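Local atomic coordinates of alkyl hydroperoxide reductase E (Mycobacterium tuberculosis, PDB entry 5C04), a protein that probably reduces hydrogen peroxide and organic hydroperoxides, and perhaps peroxynitrite, as a mycoredoxin-dependent thiol peroxidase of the peroxiredoxin family. Residues F120-E132 and D141-T153. The protein carries 1 engineered substitution. Residues are numbered along the deposited sequence; the frame is centred on the assembly and turned at random.
Sequences FVVDRSGIIRFAE and DQRLWTDALAALT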
loop_
_atom_site.group_PDB
_atom_site.type_symbol
_atom_site.label_atom_id
_atom_site.label_comp_id
_atom_site.label_asym_id
_atom_site.label_seq_id
_atom_site.Cartn_x
_atom_site.Cartn_y
_atom_site.Cartn_z
ATOM N N PHE A 120 -1.331 -16.249 -14.383
ATOM C CA PHE A 120 -1.684 -16.439 -15.782
ATOM C C PHE A 120 -0.450 -16.495 -16.623
ATOM O O PHE A 120 0.572 -15.895 -16.319
ATOM C CB PHE A 120 -2.549 -15.271 -16.256
ATOM C CG PHE A 120 -3.801 -15.116 -15.481
ATOM C CD1 PHE A 120 -3.809 -14.310 -14.352
ATOM C CD2 PHE A 120 -4.976 -15.731 -15.868
ATOM C CE1 PHE A 120 -4.952 -14.177 -13.600
ATOM C CE2 PHE A 120 -6.127 -15.599 -15.130
ATOM C CZ PHE A 120 -6.121 -14.799 -13.992
ATOM N N VAL A 121 -0.525 -17.273 -17.706
ATOM C CA VAL A 121 0.449 -17.161 -18.767
ATOM C C VAL A 121 -0.290 -16.672 -20.004
ATOM O O VAL A 121 -1.341 -17.233 -20.372
ATOM C CB VAL A 121 1.164 -18.488 -19.042
ATOM C CG1 VAL A 121 2.038 -18.330 -20.285
ATOM C CG2 VAL A 121 1.970 -18.934 -17.831
ATOM N N VAL A 122 0.245 -15.602 -20.591
ATOM C CA VAL A 122 -0.321 -14.952 -21.767
ATOM C C VAL A 122 0.600 -15.268 -22.919
ATOM O O VAL A 122 1.814 -15.042 -22.847
ATOM C CB VAL A 122 -0.414 -13.409 -21.592
ATOM C CG1 VAL A 122 -1.084 -12.765 -22.793
ATOM C CG2 VAL A 122 -1.174 -13.053 -20.327
ATOM N N ASP A 123 0.048 -15.806 -24.007
ATOM C CA ASP A 123 0.921 -16.169 -25.108
ATOM C C ASP A 123 1.255 -14.944 -25.959
ATOM O O ASP A 123 0.815 -13.828 -25.663
ATOM C CB ASP A 123 0.360 -17.353 -25.924
ATOM C CG ASP A 123 -0.833 -16.995 -26.787
ATOM O OD1 ASP A 123 -1.152 -15.804 -27.000
ATOM O OD2 ASP A 123 -1.447 -17.957 -27.307
ATOM N N ARG A 124 2.003 -15.149 -27.037
ATOM C CA ARG A 124 2.497 -14.036 -27.847
ATOM C C ARG A 124 1.393 -13.327 -28.637
ATOM O O ARG A 124 1.610 -12.245 -29.169
ATOM C CB ARG A 124 3.595 -14.517 -28.794
ATOM C CG ARG A 124 4.901 -14.871 -28.100
ATOM C CD ARG A 124 5.967 -15.238 -29.118
ATOM N NE ARG A 124 5.708 -16.535 -29.738
ATOM C CZ ARG A 124 6.239 -17.688 -29.337
ATOM N NH1 ARG A 124 5.942 -18.812 -29.975
ATOM N NH2 ARG A 124 7.066 -17.728 -28.299
ATOM N N SER A 125 0.205 -13.929 -28.697
ATOM C CA SER A 125 -0.951 -13.313 -29.336
ATOM C C SER A 125 -1.944 -12.731 -28.325
ATOM O O SER A 125 -3.006 -12.265 -28.713
ATOM C CB SER A 125 -1.682 -14.332 -30.215
ATOM O OG SER A 125 -2.438 -15.229 -29.416
ATOM N N GLY A 126 -1.617 -12.773 -27.032
ATOM C CA GLY A 126 -2.461 -12.153 -26.005
ATOM C C GLY A 126 -3.562 -13.030 -25.423
ATOM O O GLY A 126 -4.490 -12.527 -24.779
ATOM N N ILE A 127 -3.464 -14.337 -25.642
ATOM C CA ILE A 127 -4.477 -15.269 -25.179
ATOM C C ILE A 127 -3.958 -15.953 -23.914
ATOM O O ILE A 127 -2.787 -16.351 -23.844
ATOM C CB ILE A 127 -4.800 -16.318 -26.280
ATOM C CG1 ILE A 127 -5.289 -15.631 -27.557
ATOM C CG2 ILE A 127 -5.813 -17.335 -25.775
ATOM C CD1 ILE A 127 -6.634 -14.947 -27.445
ATOM N N ILE A 128 -4.839 -16.092 -22.922
ATOM C CA ILE A 128 -4.528 -16.808 -21.671
ATOM C C ILE A 128 -4.423 -18.304 -21.981
ATOM O O ILE A 128 -5.354 -18.900 -22.540
ATOM C CB ILE A 128 -5.599 -16.550 -20.574
ATOM C CG1 ILE A 128 -5.563 -15.080 -20.158
ATOM C CG2 ILE A 128 -5.392 -17.449 -19.366
ATOM C CD1 ILE A 128 -6.744 -14.637 -19.320
ATOM N N ARG A 129 -3.264 -18.874 -21.678
ATOM C CA ARG A 129 -2.987 -20.294 -21.932
ATOM C C ARG A 129 -2.836 -21.117 -20.658
ATOM O O ARG A 129 -2.799 -22.356 -20.709
ATOM C CB ARG A 129 -1.727 -20.416 -22.792
ATOM C CG ARG A 129 -1.860 -19.772 -24.169
ATOM C CD ARG A 129 -2.926 -20.440 -25.032
ATOM N NE ARG A 129 -3.111 -19.756 -26.317
ATOM C CZ ARG A 129 -4.071 -20.047 -27.195
ATOM N NH1 ARG A 129 -4.942 -21.023 -26.943
ATOM N NH2 ARG A 129 -4.162 -19.365 -28.339
ATOM N N PHE A 130 -2.712 -20.424 -19.516
ATOM C CA PHE A 130 -2.656 -21.046 -18.215
ATOM C C PHE A 130 -3.349 -20.070 -17.265
ATOM O O PHE A 130 -3.181 -18.849 -17.412
ATOM C CB PHE A 130 -1.197 -21.265 -17.783
ATOM C CG PHE A 130 -1.049 -21.731 -16.371
ATOM C CD1 PHE A 130 -1.204 -23.061 -16.019
ATOM C CD2 PHE A 130 -0.768 -20.821 -15.354
ATOM C CE1 PHE A 130 -1.059 -23.484 -14.701
ATOM C CE2 PHE A 130 -0.650 -21.234 -14.055
ATOM C CZ PHE A 130 -0.814 -22.542 -13.700
ATOM N N ALA A 131 -4.111 -20.614 -16.318
ATOM C CA ALA A 131 -4.856 -19.785 -15.359
ATOM C C ALA A 131 -5.103 -20.528 -14.070
ATOM O O ALA A 131 -5.624 -21.645 -14.075
ATOM C CB ALA A 131 -6.174 -19.313 -15.962
ATOM N N GLU A 132 -4.740 -19.912 -12.941
ATOM C CA GLU A 132 -5.069 -20.490 -11.657
ATOM C C GLU A 132 -5.347 -19.370 -10.672
ATOM O O GLU A 132 -4.914 -18.218 -10.889
ATOM C CB GLU A 132 -3.935 -21.350 -11.123
ATOM C CG GLU A 132 -2.715 -20.542 -10.693
ATOM C CD GLU A 132 -1.539 -21.335 -10.184
ATOM O OE1 GLU A 132 -1.651 -22.578 -9.982
ATOM O OE2 GLU A 132 -0.467 -20.697 -9.977
ATOM N N ASP A 141 2.272 -23.950 -6.749
ATOM C CA ASP A 141 3.272 -24.879 -7.244
ATOM C C ASP A 141 3.861 -24.313 -8.538
ATOM O O ASP A 141 3.233 -24.345 -9.594
ATOM C CB ASP A 141 2.592 -26.230 -7.497
ATOM C CG ASP A 141 3.546 -27.297 -7.969
ATOM O OD1 ASP A 141 4.733 -27.005 -8.199
ATOM O OD2 ASP A 141 3.067 -28.447 -8.108
ATOM N N GLN A 142 5.061 -23.746 -8.426
ATOM C CA GLN A 142 5.688 -23.065 -9.542
ATOM C C GLN A 142 6.139 -23.995 -10.699
ATOM O O GLN A 142 6.378 -23.543 -11.798
ATOM C CB GLN A 142 6.813 -22.146 -9.055
ATOM C CG GLN A 142 6.312 -21.112 -8.047
ATOM C CD GLN A 142 7.307 -20.009 -7.711
ATOM O OE1 GLN A 142 8.334 -19.864 -8.361
ATOM N NE2 GLN A 142 7.001 -19.232 -6.681
ATOM N N ARG A 143 6.133 -25.299 -10.451
ATOM C CA ARG A 143 6.334 -26.250 -11.554
ATOM C C ARG A 143 5.307 -26.090 -12.683
ATOM O O ARG A 143 5.596 -26.289 -13.854
ATOM C CB ARG A 143 6.267 -27.698 -11.052
ATOM C CG ARG A 143 7.199 -28.071 -9.920
ATOM C CD ARG A 143 6.984 -29.550 -9.585
ATOM N NE ARG A 143 5.573 -29.812 -9.270
ATOM C CZ ARG A 143 4.928 -30.966 -9.439
ATOM N NH1 ARG A 143 5.550 -32.049 -9.911
ATOM N NH2 ARG A 143 3.637 -31.038 -9.115
ATOM N N LEU A 144 4.087 -25.714 -12.316
ATOM C CA LEU A 144 3.030 -25.517 -13.281
ATOM C C LEU A 144 3.348 -24.313 -14.179
ATOM O O LEU A 144 3.022 -24.267 -15.366
ATOM C CB LEU A 144 1.690 -25.355 -12.565
ATOM C CG LEU A 144 1.311 -26.417 -11.506
ATOM C CD1 LEU A 144 -0.000 -26.039 -10.821
ATOM C CD2 LEU A 144 1.223 -27.812 -12.078
ATOM N N TRP A 145 3.985 -23.302 -13.585
ATOM C CA TRP A 145 4.327 -22.112 -14.321
ATOM C C TRP A 145 5.398 -22.360 -15.357
ATOM O O TRP A 145 5.255 -21.979 -16.490
ATOM C CB TRP A 145 4.866 -21.028 -13.361
ATOM C CG TRP A 145 3.996 -20.681 -12.171
ATOM C CD1 TRP A 145 2.724 -21.137 -11.865
ATOM C CD2 TRP A 145 4.332 -19.740 -11.140
ATOM N NE1 TRP A 145 2.295 -20.571 -10.683
ATOM C CE2 TRP A 145 3.250 -19.689 -10.239
ATOM C CE3 TRP A 145 5.458 -18.944 -10.900
ATOM C CZ2 TRP A 145 3.250 -18.846 -9.120
ATOM C CZ3 TRP A 145 5.452 -18.119 -9.803
ATOM C CH2 TRP A 145 4.374 -18.100 -8.918
ATOM N N THR A 146 6.485 -22.995 -14.935
ATOM C CA THR A 146 7.536 -23.338 -15.882
ATOM C C THR A 146 7.007 -24.282 -16.970
ATOM O O THR A 146 7.348 -24.123 -18.127
ATOM C CB THR A 146 8.757 -23.973 -15.200
ATOM O OG1 THR A 146 8.360 -25.099 -14.429
ATOM C CG2 THR A 146 9.443 -23.002 -14.277
ATOM N N ASP A 147 6.165 -25.245 -16.601
ATOM C CA ASP A 147 5.588 -26.147 -17.603
ATOM C C ASP A 147 4.757 -25.404 -18.640
ATOM O O ASP A 147 4.823 -25.682 -19.827
ATOM C CB ASP A 147 4.718 -27.199 -16.925
ATOM C CG ASP A 147 4.028 -28.096 -17.920
ATOM O OD1 ASP A 147 4.747 -28.910 -18.534
ATOM O OD2 ASP A 147 2.807 -27.934 -18.142
ATOM N N ALA A 148 3.955 -24.444 -18.177
ATOM C CA ALA A 148 3.099 -23.673 -19.048
ATOM C C ALA A 148 3.907 -22.847 -20.053
ATOM O O ALA A 148 3.574 -22.771 -21.232
ATOM C CB ALA A 148 2.202 -22.757 -18.205
ATOM N N LEU A 149 4.963 -22.204 -19.556
ATOM C CA LEU A 149 5.858 -21.422 -20.394
ATOM C C LEU A 149 6.584 -22.305 -21.414
ATOM O O LEU A 149 6.703 -21.935 -22.582
ATOM C CB LEU A 149 6.886 -20.673 -19.529
ATOM C CG LEU A 149 6.330 -19.506 -18.714
ATOM C CD1 LEU A 149 7.390 -19.023 -17.743
ATOM C CD2 LEU A 149 5.861 -18.364 -19.610
ATOM N N ALA A 150 7.050 -23.471 -20.966
ATOM C CA ALA A 150 7.772 -24.411 -21.833
ATOM C C ALA A 150 6.925 -24.897 -23.012
ATOM O O ALA A 150 7.442 -25.095 -24.116
ATOM C CB ALA A 150 8.281 -25.587 -21.012
ATOM N N ALA A 151 5.624 -25.071 -22.795
ATOM C CA ALA A 151 4.696 -25.447 -23.868
ATOM C C ALA A 151 4.559 -24.405 -24.985
ATOM O O ALA A 151 4.085 -24.721 -26.078
ATOM C CB ALA A 151 3.321 -25.743 -23.284
ATOM N N LEU A 152 4.955 -23.161 -24.718
ATOM C CA LEU A 152 4.704 -22.051 -25.633
ATOM C C LEU A 152 5.938 -21.472 -26.349
ATOM O O LEU A 152 5.840 -20.430 -27.009
ATOM C CB LEU A 152 4.033 -20.930 -24.828
ATOM C CG LEU A 152 2.645 -21.279 -24.307
ATOM C CD1 LEU A 152 2.249 -20.228 -23.284
ATOM C CD2 LEU A 152 1.618 -21.359 -25.428
ATOM N N THR A 153 7.090 -22.125 -26.241
ATOM C CA THR A 153 8.335 -21.511 -26.725
ATOM C C THR A 153 8.364 -21.395 -28.243
ATOM O O THR A 153 8.405 -22.406 -28.943
ATOM C CB THR A 153 9.577 -22.290 -26.265
ATOM O OG1 THR A 153 9.467 -23.656 -26.689
ATOM C CG2 THR A 153 9.715 -22.223 -24.753
#
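Phe-130 lays its side chain against Ala-148, Leu-144 and Trp-145 of the helix. With CG anti to the backbone N (chi1 172°) its ring is carried along the helix: CB touches Ala-148 CB at 3.7 Å, CZ reaches Leu-144 CB at 3.9 Å, and CE2 comes within 4.0 Å of Trp-145 CD1. On the neighbouring strand Val-121 splits its branches, CG2 against Ala-148 CB at 3.8 Å and CG1 against Leu-152 CD1 at 3.6 Å, with Leu-149 CD2 beside it. A classic beta bulge, in which Arg-129 and Phe-130 both face Val-121, brings the CB of Arg-129 against Leu-152 as well. Beyond it the guanidinium turns back to a salt bridge with Asp-123, whose OD1 closes an Asx turn in the hairpin.

At the other end Trp-145 NE1 donates to Glu-132 OE2 (2.9 Å, 155°). The oxygen lies near the indole plane and is met on its syn side, with the donor tilted out of the carboxylate plane, while the carboxylate stands 75° to the ring. Thr-119 also bonds OE2, and Lys-134 forms a salt bridge to OE1.

Strand 128-132 and helix 143-150 run antiparallel, their axes 8.8 Å apart, so this C-terminal helix packs on one face of the thioredoxin-fold sheet, over the hairpin. Apolar packing thus joins helix and hairpin along most of their length, while the buried Glu-132, probably kept ionised by Lys-134, helps to set the rotation of the indole about 10 Å from the side chain of Cys-46, the probable peroxidatic cysteine.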